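Local structure of protein LigF (Sphingobium sp. SYK-6, 4XT0) at residues D92-K95 / R96-R100; L164-E167 / F168-G172; L226-W229 / L230-N234; K19-A22 / T23-K27. The protein cleaves beta-aryl ether bonds of lignin as a glutathione-dependent beta-etherase of the glutathione S-transferase superfamily, acting with stereospecificity. All coordinates share one frame; numbering follows the deposited sequence. Where two conformers were deposited one is given.

Contact 1 (D92-K95 / R96-R100)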
loop_
_atom_site.group_PDB
_atom_site.type_symbol
_atom_site.label_atom_id
_atom_site.label_comp_id
_atom_site.label_asym_id
_atom_site.label_seq_id
_atom_site.Cartn_x
_atom_site.Cartn_y
_atom_site.Cartn_z
ATOM N N ASP A 92 -5.359 15.696 14.851
ATOM C CA ASP A 92 -6.352 14.738 15.310
ATOM C C ASP A 92 -6.008 13.342 14.756
ATOM O O ASP A 92 -6.011 13.134 13.549
ATOM C CB ASP A 92 -7.742 15.219 14.861
ATOM C CG ASP A 92 -8.879 14.347 15.364
ATOM O OD1 ASP A 92 -8.735 13.102 15.382
ATOM O OD2 ASP A 92 -9.936 14.926 15.733
ATOM N N PRO A 93 -5.733 12.367 15.638
ATOM C CA PRO A 93 -5.351 11.030 15.136
ATOM C C PRO A 93 -6.418 10.297 14.322
ATOM O O PRO A 93 -6.058 9.470 13.471
ATOM C CB PRO A 93 -5.028 10.236 16.416
ATOM C CG PRO A 93 -5.574 11.031 17.537
ATOM C CD PRO A 93 -5.666 12.463 17.106
ATOM N N PHE A 94 -7.697 10.547 14.582
ATOM C CA PHE A 94 -8.731 9.922 13.768
ATOM C C PHE A 94 -8.683 10.470 12.331
ATOM O O PHE A 94 -8.841 9.716 11.361
ATOM C CB PHE A 94 -10.120 10.131 14.372
ATOM C CG PHE A 94 -11.236 9.588 13.509
ATOM C CD1 PHE A 94 -11.416 8.217 13.366
ATOM C CD2 PHE A 94 -12.118 10.445 12.859
ATOM C CE1 PHE A 94 -12.447 7.705 12.568
ATOM C CE2 PHE A 94 -13.156 9.941 12.064
ATOM C CZ PHE A 94 -13.317 8.567 11.920
ATOM N N LYS A 95 -8.416 11.770 12.201
ATOM C CA LYS A 95 -8.311 12.405 10.879
ATOM C C LYS A 95 -7.008 11.994 10.189
ATOM O O LYS A 95 -6.987 11.829 8.976
ATOM C CB LYS A 95 -8.408 13.929 10.994
ATOM C CG LYS A 95 -9.766 14.408 11.538
ATOM C CD LYS A 95 -10.892 14.038 10.574
ATOM C CE LYS A 95 -12.258 14.450 11.145
ATOM N NZ LYS A 95 -13.318 14.205 10.145
ATOM N N ARG A 96 -5.939 11.820 10.968
ATOM C CA ARG A 96 -4.673 11.332 10.418
ATOM C C ARG A 96 -4.835 9.892 9.913
ATOM O O ARG A 96 -4.235 9.520 8.906
ATOM C CB ARG A 96 -3.535 11.413 11.455
ATOM C CG ARG A 96 -2.148 11.109 10.865
ATOM C CD ARG A 96 -1.002 11.233 11.889
ATOM N NE ARG A 96 -0.809 12.610 12.335
ATOM C CZ ARG A 96 0.224 13.030 13.064
ATOM N NH1 ARG A 96 1.180 12.188 13.442
ATOM N NH2 ARG A 96 0.295 14.294 13.425
ATOM N N ALA A 97 -5.660 9.090 10.591
ATOM C CA ALA A 97 -5.987 7.742 10.106
ATOM C C ALA A 97 -6.714 7.788 8.761
ATOM O O ALA A 97 -6.399 7.040 7.830
ATOM C CB ALA A 97 -6.840 6.976 11.143
ATOM N N GLU A 98 -7.705 8.660 8.669
ATOM C CA GLU A 98 -8.451 8.827 7.429
ATOM C C GLU A 98 -7.517 9.259 6.289
ATOM O O GLU A 98 -7.642 8.787 5.158
ATOM C CB GLU A 98 -9.565 9.852 7.651
ATOM C CG GLU A 98 -10.504 10.032 6.516
ATOM C CD GLU A 98 -11.693 10.889 6.902
ATOM O OE1 GLU A 98 -12.140 10.793 8.073
ATOM O OE2 GLU A 98 -12.165 11.664 6.037
ATOM N N MET A 99 -6.575 10.144 6.610
ATOM C CA MET A 99 -5.533 10.566 5.672
ATOM C C MET A 99 -4.740 9.364 5.107
ATOM O O MET A 99 -4.528 9.270 3.895
ATOM C CB MET A 99 -4.574 11.553 6.363
ATOM C CG MET A 99 -3.513 12.203 5.455
ATOM S SD MET A 99 -2.001 12.733 6.335
ATOM C CE MET A 99 -1.313 11.161 6.831
ATOM N N ARG A 100 -4.319 8.456 5.987
ATOM C CA ARG A 100 -3.539 7.285 5.582
ATOM C C ARG A 100 -4.353 6.326 4.743
ATOM O O ARG A 100 -3.788 5.647 3.894
ATOM C CB ARG A 100 -2.966 6.528 6.803
ATOM C CG ARG A 100 -1.970 7.345 7.601
ATOM C CD ARG A 100 -1.139 6.502 8.616
ATOM N NE ARG A 100 -0.056 7.377 9.070
ATOM C CZ ARG A 100 0.084 7.840 10.305
ATOM N NH1 ARG A 100 -0.754 7.459 11.264
ATOM N NH2 ARG A 100 1.082 8.671 10.582
#
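The backbone from Asp-92 to Arg-100 winds into the first turns of helix 93-121, Arg-96 N giving a hydrogen bond to Asp-92 O (2.9 Å) and Ala-97, Glu-98 and Met-99 repeating the i to i+4 pattern onto Pro-93, Phe-94 and Lys-95. The opening turn has amide hydrogens with no carbonyl behind them, and Asp-92 supplies the substitute. With its CG anti to the backbone N (chi1 -176°), its carboxylate folds forward over the first turn, where OD1 accepts from Phe-94 N at 2.9 Å; a second bond, from Lys-95 N to the same OD1, is weak at 3.5 Å. A negative group here would be expected to suit the positive end of the helix dipole. Pro-93 follows directly, in a first-turn place where its missing N-H costs nothing.

On the flank of the first turns, Lys-95 and Glu-98 run side by side in the same direction, yet Lys-95 NZ stops 4.2 Å from Glu-98 OE1, too far for a salt bridge. The ammonium group instead pairs with Asp-190, so Glu-98 probably adds only a diffuse attraction. Glu-98 OE1 also comes to 4.2 Å from CE2 of the Phe-94 ring, obliquely. Arg-100 bridges Glu-75 of its own chain and Asp-79 of the second subunit. Phe-94 packs on Val-66, and Ala-97 on Val-72, of that subunit. The arrangement is an aspartate N-cap, here opening a long helix of the all-helical GST C-terminal domain at the dimer interface.

Contact 2 (L164-E167 / F168-G172)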
loop_
_atom_site.group_PDB
_atom_site.type_symbol
_atom_site.label_atom_id
_atom_site.label_comp_id
_atom_site.label_asym_id
_atom_site.label_seq_id
_atom_site.Cartn_x
_atom_site.Cartn_y
_atom_site.Cartn_z
ATOM N N LEU A 164 -5.332 -3.800 -20.663
ATOM C CA LEU A 164 -5.584 -2.368 -20.804
ATOM C C LEU A 164 -7.032 -2.013 -20.464
ATOM O O LEU A 164 -7.284 -1.042 -19.746
ATOM C CB LEU A 164 -5.240 -1.897 -22.220
ATOM C CG LEU A 164 -3.782 -2.092 -22.653
ATOM C CD1 LEU A 164 -3.543 -1.589 -24.096
ATOM C CD2 LEU A 164 -2.835 -1.422 -21.664
ATOM N N ASP A 165 -7.973 -2.807 -20.971
ATOM C CA ASP A 165 -9.393 -2.596 -20.700
ATOM C C ASP A 165 -9.672 -2.563 -19.198
ATOM O O ASP A 165 -10.386 -1.691 -18.699
ATOM C CB ASP A 165 -10.236 -3.695 -21.346
ATOM C CG ASP A 165 -9.931 -3.882 -22.823
ATOM O OD1 ASP A 165 -9.438 -2.923 -23.457
ATOM O OD2 ASP A 165 -10.190 -4.990 -23.343
ATOM N N GLU A 166 -9.111 -3.528 -18.484
ATOM C CA GLU A 166 -9.350 -3.622 -17.053
ATOM C C GLU A 166 -8.752 -2.409 -16.323
ATOM O O GLU A 166 -9.380 -1.844 -15.418
ATOM C CB GLU A 166 -8.778 -4.929 -16.505
ATOM C CG GLU A 166 -8.655 -4.987 -14.996
ATOM C CD GLU A 166 -9.996 -5.057 -14.280
ATOM O OE1 GLU A 166 -11.047 -5.071 -14.958
ATOM O OE2 GLU A 166 -10.007 -5.090 -13.027
ATOM N N GLU A 167 -7.556 -1.997 -16.742
ATOM C CA GLU A 167 -6.872 -0.874 -16.109
ATOM C C GLU A 167 -7.669 0.409 -16.260
ATOM O O GLU A 167 -7.776 1.200 -15.306
ATOM C CB GLU A 167 -5.473 -0.694 -16.695
ATOM C CG GLU A 167 -4.497 -1.804 -16.319
ATOM C CD GLU A 167 -4.525 -2.147 -14.844
ATOM O OE1 GLU A 167 -4.385 -1.233 -14.012
ATOM O OE2 GLU A 167 -4.697 -3.336 -14.508
ATOM N N PHE A 168 -8.217 0.613 -17.457
ATOM C CA PHE A 168 -9.096 1.745 -17.730
ATOM C C PHE A 168 -10.314 1.747 -16.810
ATOM O O PHE A 168 -10.677 2.801 -16.289
ATOM C CB PHE A 168 -9.552 1.757 -19.204
ATOM C CG PHE A 168 -8.705 2.625 -20.082
ATOM C CD1 PHE A 168 -8.648 3.997 -19.866
ATOM C CD2 PHE A 168 -7.952 2.080 -21.110
ATOM C CE1 PHE A 168 -7.855 4.816 -20.663
ATOM C CE2 PHE A 168 -7.160 2.894 -21.920
ATOM C CZ PHE A 168 -7.112 4.263 -21.693
ATOM N N ARG A 169 -10.949 0.586 -16.605
ATOM C CA ARG A 169 -12.100 0.523 -15.692
ATOM C C ARG A 169 -11.741 0.959 -14.276
ATOM O O ARG A 169 -12.527 1.630 -13.607
ATOM C CB ARG A 169 -12.711 -0.878 -15.610
ATOM C CG ARG A 169 -14.047 -0.836 -14.843
ATOM C CD ARG A 169 -14.461 -2.130 -14.162
ATOM N NE ARG A 169 -13.878 -2.281 -12.838
ATOM C CZ ARG A 169 -12.997 -3.222 -12.544
ATOM N NH1 ARG A 169 -12.632 -4.072 -13.490
ATOM N NH2 ARG A 169 -12.487 -3.315 -11.325
ATOM N N LYS A 170 -10.567 0.560 -13.803
ATOM C CA LYS A 170 -10.149 0.926 -12.457
ATOM C C LYS A 170 -9.873 2.431 -12.343
ATOM O O LYS A 170 -10.113 3.041 -11.295
ATOM C CB LYS A 170 -8.924 0.110 -12.048
ATOM C CG LYS A 170 -9.271 -1.308 -11.609
ATOM C CD LYS A 170 -8.384 -2.338 -12.269
ATOM C CE LYS A 170 -7.051 -2.448 -11.575
ATOM N NZ LYS A 170 -6.148 -3.429 -12.239
ATOM N N VAL A 171 -9.383 3.035 -13.424
ATOM C CA VAL A 171 -9.211 4.482 -13.433
ATOM C C VAL A 171 -10.582 5.129 -13.219
ATOM O O VAL A 171 -10.719 6.062 -12.428
ATOM C CB VAL A 171 -8.569 5.001 -14.754
ATOM C CG1 VAL A 171 -8.545 6.522 -14.776
ATOM C CG2 VAL A 171 -7.156 4.464 -14.911
ATOM N N GLY A 172 -11.592 4.615 -13.913
ATOM C CA GLY A 172 -12.946 5.105 -13.752
ATOM C C GLY A 172 -13.411 4.977 -12.316
ATOM O O GLY A 172 -13.940 5.931 -11.751
HETATM O O HOH W 1 -7.819 -5.887 -11.971
#
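The Arg-169 guanidinium, as modelled and with some doubt, meets the Glu-166 carboxylate at its edge, close to the guanidinium plane, the two flat groups turned 55° apart, while the ring of Phe-168 has Leu-164 O obliquely beside it, CD2 at 3.5 Å. These are i to i+3 and i to i+4 pairings along helix 161-182 of the GST C-terminal domain, whose backbone bonds run regularly from Phe-168 N to Val-171 N.

Glu-166 and Arg-169 form a salt bridge whose exact geometry is doubtful, because NH1 and OE1 are modelled too close together. Arg-169 also reaches Glu-147 of the second subunit, so its charge is shared across the dimer. Lys-170 is placed more clearly: bends at chi2 and chi3 fold its chain back beside Glu-167, and its aliphatic CD rests 3.3 Å from Glu-166 OE2. Phe-168 and Val-171 face another way, packing on Tyr-217 and Phe-214, so that charged and apolar sides are separated round the helix.

The lysine ammonium thereby serves both acids. One water donates to Glu-166 OE2 and accepts from Lys-170 NZ at 3.0 Å, and Lys-170 NZ forms a salt bridge with Glu-167 OE2 at 2.7 Å, on the syn side and 32° out of the carboxylate plane.

Contact 3 (L226-W229 / L230-N234)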
loop_
_atom_site.group_PDB
_atom_site.type_symbol
_atom_site.label_atom_id
_atom_site.label_comp_id
_atom_site.label_asym_id
_atom_site.label_seq_id
_atom_site.Cartn_x
_atom_site.Cartn_y
_atom_site.Cartn_z
ATOM N N LEU A 226 -13.708 17.022 -8.547
ATOM C CA LEU A 226 -12.318 16.668 -8.811
ATOM C C LEU A 226 -11.567 17.824 -9.504
ATOM O O LEU A 226 -10.450 18.184 -9.108
ATOM C CB LEU A 226 -12.269 15.391 -9.664
ATOM C CG LEU A 226 -10.913 14.860 -10.120
ATOM C CD1 LEU A 226 -10.031 14.626 -8.931
ATOM C CD2 LEU A 226 -11.094 13.566 -10.903
ATOM N N CYS A 227 -12.195 18.410 -10.523
ATOM C CA CYS A 227 -11.591 19.526 -11.254
ATOM C C CYS A 227 -11.356 20.775 -10.399
ATOM O O CYS A 227 -10.334 21.441 -10.553
ATOM C CB CYS A 227 -12.449 19.901 -12.461
ATOM S SG CYS A 227 -12.463 18.657 -13.768
ATOM N N ALA A 228 -12.292 21.113 -9.516
ATOM C CA ALA A 228 -12.103 22.285 -8.654
ATOM C C ALA A 228 -10.952 22.048 -7.670
ATOM O O ALA A 228 -10.173 22.954 -7.377
ATOM C CB ALA A 228 -13.391 22.624 -7.905
ATOM N N TRP A 229 -10.853 20.818 -7.175
ATOM C CA TRP A 229 -9.765 20.406 -6.291
ATOM C C TRP A 229 -8.412 20.486 -7.015
ATOM O O TRP A 229 -7.443 21.036 -6.479
ATOM C CB TRP A 229 -10.058 18.994 -5.771
ATOM C CG TRP A 229 -8.966 18.258 -5.018
ATOM C CD1 TRP A 229 -8.657 18.371 -3.685
ATOM C CD2 TRP A 229 -8.111 17.229 -5.545
ATOM N NE1 TRP A 229 -7.644 17.493 -3.363
ATOM C CE2 TRP A 229 -7.297 16.783 -4.474
ATOM C CE3 TRP A 229 -7.952 16.651 -6.809
ATOM C CZ2 TRP A 229 -6.323 15.786 -4.645
ATOM C CZ3 TRP A 229 -6.989 15.652 -6.969
ATOM C CH2 TRP A 229 -6.191 15.232 -5.888
ATOM N N LEU A 230 -8.351 19.965 -8.241
ATOM C CA LEU A 230 -7.135 20.079 -9.051
ATOM C C LEU A 230 -6.706 21.541 -9.242
ATOM O O LEU A 230 -5.526 21.868 -9.113
ATOM C CB LEU A 230 -7.331 19.418 -10.417
ATOM C CG LEU A 230 -7.283 17.888 -10.496
ATOM C CD1 LEU A 230 -7.734 17.425 -11.886
ATOM C CD2 LEU A 230 -5.877 17.352 -10.182
ATOM N N ASP A 231 -7.672 22.405 -9.553
ATOM C CA ASP A 231 -7.432 23.843 -9.693
ATOM C C ASP A 231 -6.937 24.469 -8.392
ATOM O O ASP A 231 -6.002 25.267 -8.392
ATOM C CB ASP A 231 -8.707 24.552 -10.133
ATOM C CG ASP A 231 -9.013 24.351 -11.611
ATOM O OD1 ASP A 231 -8.197 23.728 -12.324
ATOM O OD2 ASP A 231 -10.073 24.828 -12.056
ATOM N N ARG A 232 -7.601 24.104 -7.297
ATOM C CA ARG A 232 -7.305 24.581 -5.951
ATOM C C ARG A 232 -5.842 24.295 -5.568
ATOM O O ARG A 232 -5.102 25.182 -5.130
ATOM C CB ARG A 232 -8.293 23.906 -4.974
ATOM C CG ARG A 232 -8.126 24.164 -3.492
ATOM C CD ARG A 232 -9.329 23.586 -2.697
ATOM N NE ARG A 232 -10.606 24.056 -3.249
ATOM C CZ ARG A 232 -11.543 23.269 -3.779
ATOM N NH1 ARG A 232 -11.389 21.949 -3.799
ATOM N NH2 ARG A 232 -12.655 23.802 -4.273
ATOM N N ILE A 233 -5.418 23.057 -5.752
ATOM C CA ILE A 233 -4.060 22.688 -5.380
ATOM C C ILE A 233 -3.057 23.383 -6.304
ATOM O O ILE A 233 -2.029 23.889 -5.849
ATOM C CB ILE A 233 -3.882 21.163 -5.410
ATOM C CG1 ILE A 233 -4.837 20.540 -4.392
ATOM C CG2 ILE A 233 -2.448 20.786 -5.099
ATOM C CD1 ILE A 233 -4.818 19.051 -4.380
ATOM N N ASN A 234 -3.378 23.444 -7.593
ATOM C CA ASN A 234 -2.518 24.136 -8.548
ATOM C C ASN A 234 -2.375 25.645 -8.281
ATOM O O ASN A 234 -1.422 26.273 -8.747
ATOM C CB ASN A 234 -3.036 23.910 -9.973
ATOM C CG ASN A 234 -2.422 22.679 -10.622
ATOM O OD1 ASN A 234 -1.206 22.565 -10.716
ATOM N ND2 ASN A 234 -3.259 21.760 -11.073
#
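Ile-233 CD1 sits over one face of the Trp-229 indole, 3.6 Å from the centroid of the five-membered ring and 26° off its normal, a CH-pi contact between residues one helical turn apart. The methyl lies nearest CE2 and NE1, both at 3.4 Å. Two torsions set this up: the indole CG is anti to its own backbone nitrogen (chi1 170°), and Ile-233 CG1 stands beside its backbone N (chi1 -61°), from where the extended chain carries CD1 over the indole. Leu-230 crosses the six-membered part of the ring, CD2 touching CZ3 at 3.8 Å, and its CD1 reaches back to Leu-226 CG. Leu-226 in turn packs on Val-175 and Leu-178 of helix 161-182, while Trp-229 and Ile-233 also meet helix 195-204.

Outward from this core, the indole NE1 bonds to Asp-197, which, with the packing on the ring, probably limits its rotation. Were Trp-229 replaced by an alanine, Ile-233 and Leu-230 would probably face a gap and Asp-197 would lose its indole donor. Arg-232 bends at chi3 and folds back along the helix, and Ala-228 O lies over the centre of one face of its guanidinium, 3.8 Å from the plane.

The helix thus has two characters: dispersion, with the indole N-H bonded to Asp-197, holds the buried side, whereas outside it Arg-232 touches Tyr-187 and its NH2 makes a long, weak ion pair with Asp-186.

Contact 4 (K19-A22 / T23-K27)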
loop_
_atom_site.group_PDB
_atom_site.type_symbol
_atom_site.label_atom_id
_atom_site.label_comp_id
_atom_site.label_asym_id
_atom_site.label_seq_id
_atom_site.Cartn_x
_atom_site.Cartn_y
_atom_site.Cartn_z
ATOM N N LYS A 19 5.245 13.558 -4.853
ATOM C CA LYS A 19 4.797 13.518 -3.460
ATOM C C LYS A 19 5.835 14.153 -2.517
ATOM O O LYS A 19 5.519 15.149 -1.865
ATOM C CB LYS A 19 4.458 12.081 -3.022
ATOM C CG LYS A 19 3.445 11.327 -3.933
ATOM C CD LYS A 19 3.085 9.963 -3.300
ATOM C CE LYS A 19 2.397 8.991 -4.271
ATOM N NZ LYS A 19 2.319 7.607 -3.676
ATOM N N PRO A 20 7.085 13.619 -2.459
ATOM C CA PRO A 20 7.996 14.327 -1.533
ATOM C C PRO A 20 8.457 15.699 -2.027
ATOM O O PRO A 20 8.844 16.553 -1.215
ATOM C CB PRO A 20 9.199 13.366 -1.406
ATOM C CG PRO A 20 9.206 12.581 -2.695
ATOM C CD PRO A 20 7.732 12.453 -3.099
ATOM N N LEU A 21 8.411 15.923 -3.334
ATOM C CA LEU A 21 8.803 17.214 -3.875
ATOM C C LEU A 21 7.831 18.289 -3.385
ATOM O O LEU A 21 8.247 19.338 -2.882
ATOM C CB LEU A 21 8.855 17.149 -5.407
ATOM C CG LEU A 21 9.673 18.168 -6.204
ATOM C CD1 LEU A 21 11.137 18.138 -5.806
ATOM C CD2 LEU A 21 9.516 17.919 -7.714
ATOM N N ALA A 22 6.530 18.024 -3.523
ATOM C CA ALA A 22 5.504 18.960 -3.046
ATOM C C ALA A 22 5.593 19.141 -1.514
ATOM O O ALA A 22 5.462 20.245 -0.999
ATOM C CB ALA A 22 4.104 18.471 -3.453
ATOM N N THR A 23 5.825 18.048 -0.795
ATOM C CA THR A 23 5.964 18.104 0.662
ATOM C C THR A 23 7.108 19.042 1.074
ATOM O O THR A 23 6.937 19.880 1.949
ATOM C CB THR A 23 6.179 16.693 1.237
ATOM O OG1 THR A 23 5.059 15.875 0.878
ATOM C CG2 THR A 23 6.305 16.711 2.784
ATOM N N LEU A 24 8.254 18.922 0.407
ATOM C CA LEU A 24 9.418 19.754 0.705
ATOM C C LEU A 24 9.126 21.242 0.486
ATOM O O LEU A 24 9.469 22.085 1.321
ATOM C CB LEU A 24 10.620 19.314 -0.159
ATOM C CG LEU A 24 11.235 17.961 0.238
ATOM C CD1 LEU A 24 12.021 17.357 -0.935
ATOM C CD2 LEU A 24 12.104 18.112 1.502
ATOM N N TYR A 25 8.486 21.567 -0.632
ATOM C CA TYR A 25 8.160 22.966 -0.922
ATOM C C TYR A 25 7.067 23.489 -0.002
ATOM O O TYR A 25 7.080 24.644 0.381
ATOM C CB TYR A 25 7.707 23.141 -2.374
ATOM C CG TYR A 25 8.829 23.182 -3.378
ATOM C CD1 TYR A 25 9.545 24.350 -3.601
ATOM C CD2 TYR A 25 9.165 22.047 -4.118
ATOM C CE1 TYR A 25 10.574 24.390 -4.525
ATOM C CE2 TYR A 25 10.195 22.074 -5.037
ATOM C CZ TYR A 25 10.896 23.250 -5.238
ATOM O OH TYR A 25 11.911 23.288 -6.163
ATOM N N GLU A 26 6.101 22.643 0.344
ATOM C CA GLU A 26 5.021 23.108 1.223
ATOM C C GLU A 26 5.556 23.414 2.614
ATOM O O GLU A 26 5.044 24.300 3.310
ATOM C CB GLU A 26 3.893 22.075 1.311
ATOM C CG GLU A 26 3.072 21.947 0.034
ATOM C CD GLU A 26 1.998 23.027 -0.119
ATOM O OE1 GLU A 26 1.941 23.975 0.703
ATOM O OE2 GLU A 26 1.213 22.934 -1.091
ATOM N N LYS A 27 6.600 22.692 3.018
ATOM C CA LYS A 27 7.153 22.873 4.367
ATOM C C LYS A 27 8.288 23.896 4.392
ATOM O O LYS A 27 8.862 24.198 5.445
ATOM C CB LYS A 27 7.604 21.516 4.918
ATOM C CG LYS A 27 6.402 20.574 5.104
ATOM C CD LYS A 27 6.798 19.255 5.794
ATOM C CE LYS A 27 7.160 19.474 7.255
ATOM N NZ LYS A 27 6.077 20.171 8.034
#
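Tyr-25 lays the CE2 side of its ring alongside Leu-21, 4.1 Å from that leucine's CG, the two side chains pointing the same way, while Leu-21 O lies near the ring plane at its edge, 3.1 Å from Tyr-25 CD2. The phenol hydroxyl bonds to Gln-33, and Phe-31 meets the ring edge-to-face.

Thr-23 turns back on the preceding turn. Its OG1 is anti to the carbonyl carbon (chi1 -59°) and stands beside the backbone N, and from there OG1 donates to Lys-19 O at 2.9 Å. Thr-23 N grips the same oxygen at 3.1 Å, and the two donors arrive from opposite faces of the carbonyl plane. A valine in place of Thr-23 would probably leave Lys-19 O with one of these two donors and the buried spot without its polar match. On the neighbouring flank, Leu-24 sets CG 3.1 Å from Pro-20 O and packs on Leu-77 of helix 70-80.

Helix 15-26 belongs to the beta-alpha-beta unit of the thioredoxin-like GST N-terminal domain. The chemistry implies that the Thr-23 hydroxyl is satisfied within this buried helix, while longer polar side chains find partners in other parts of the fold, Lys-19 at Asp-107 and Glu-26 at Asn-86 and Arg-236.

From the N terminus, contact 4 comes first, in helix 15-26 of the thioredoxin-like domain; contact 1 then opens helix 93-121, contact 2 lies in helix 161-182 and contact 3 in helix 224-235. Each is local to its own helix and closes no long loop; the four follow in series, none nesting or crossing. Contacts 3 and 4 approach most closely, about 6 Å between nearest atoms, and helices 195-204 and 237-244 touch both, joining the two domains. Helix 161-182 connects contact 2 with Leu-226 of contact 3. Contacts 1 and 2, with centres 29 Å apart, both meet the second subunit.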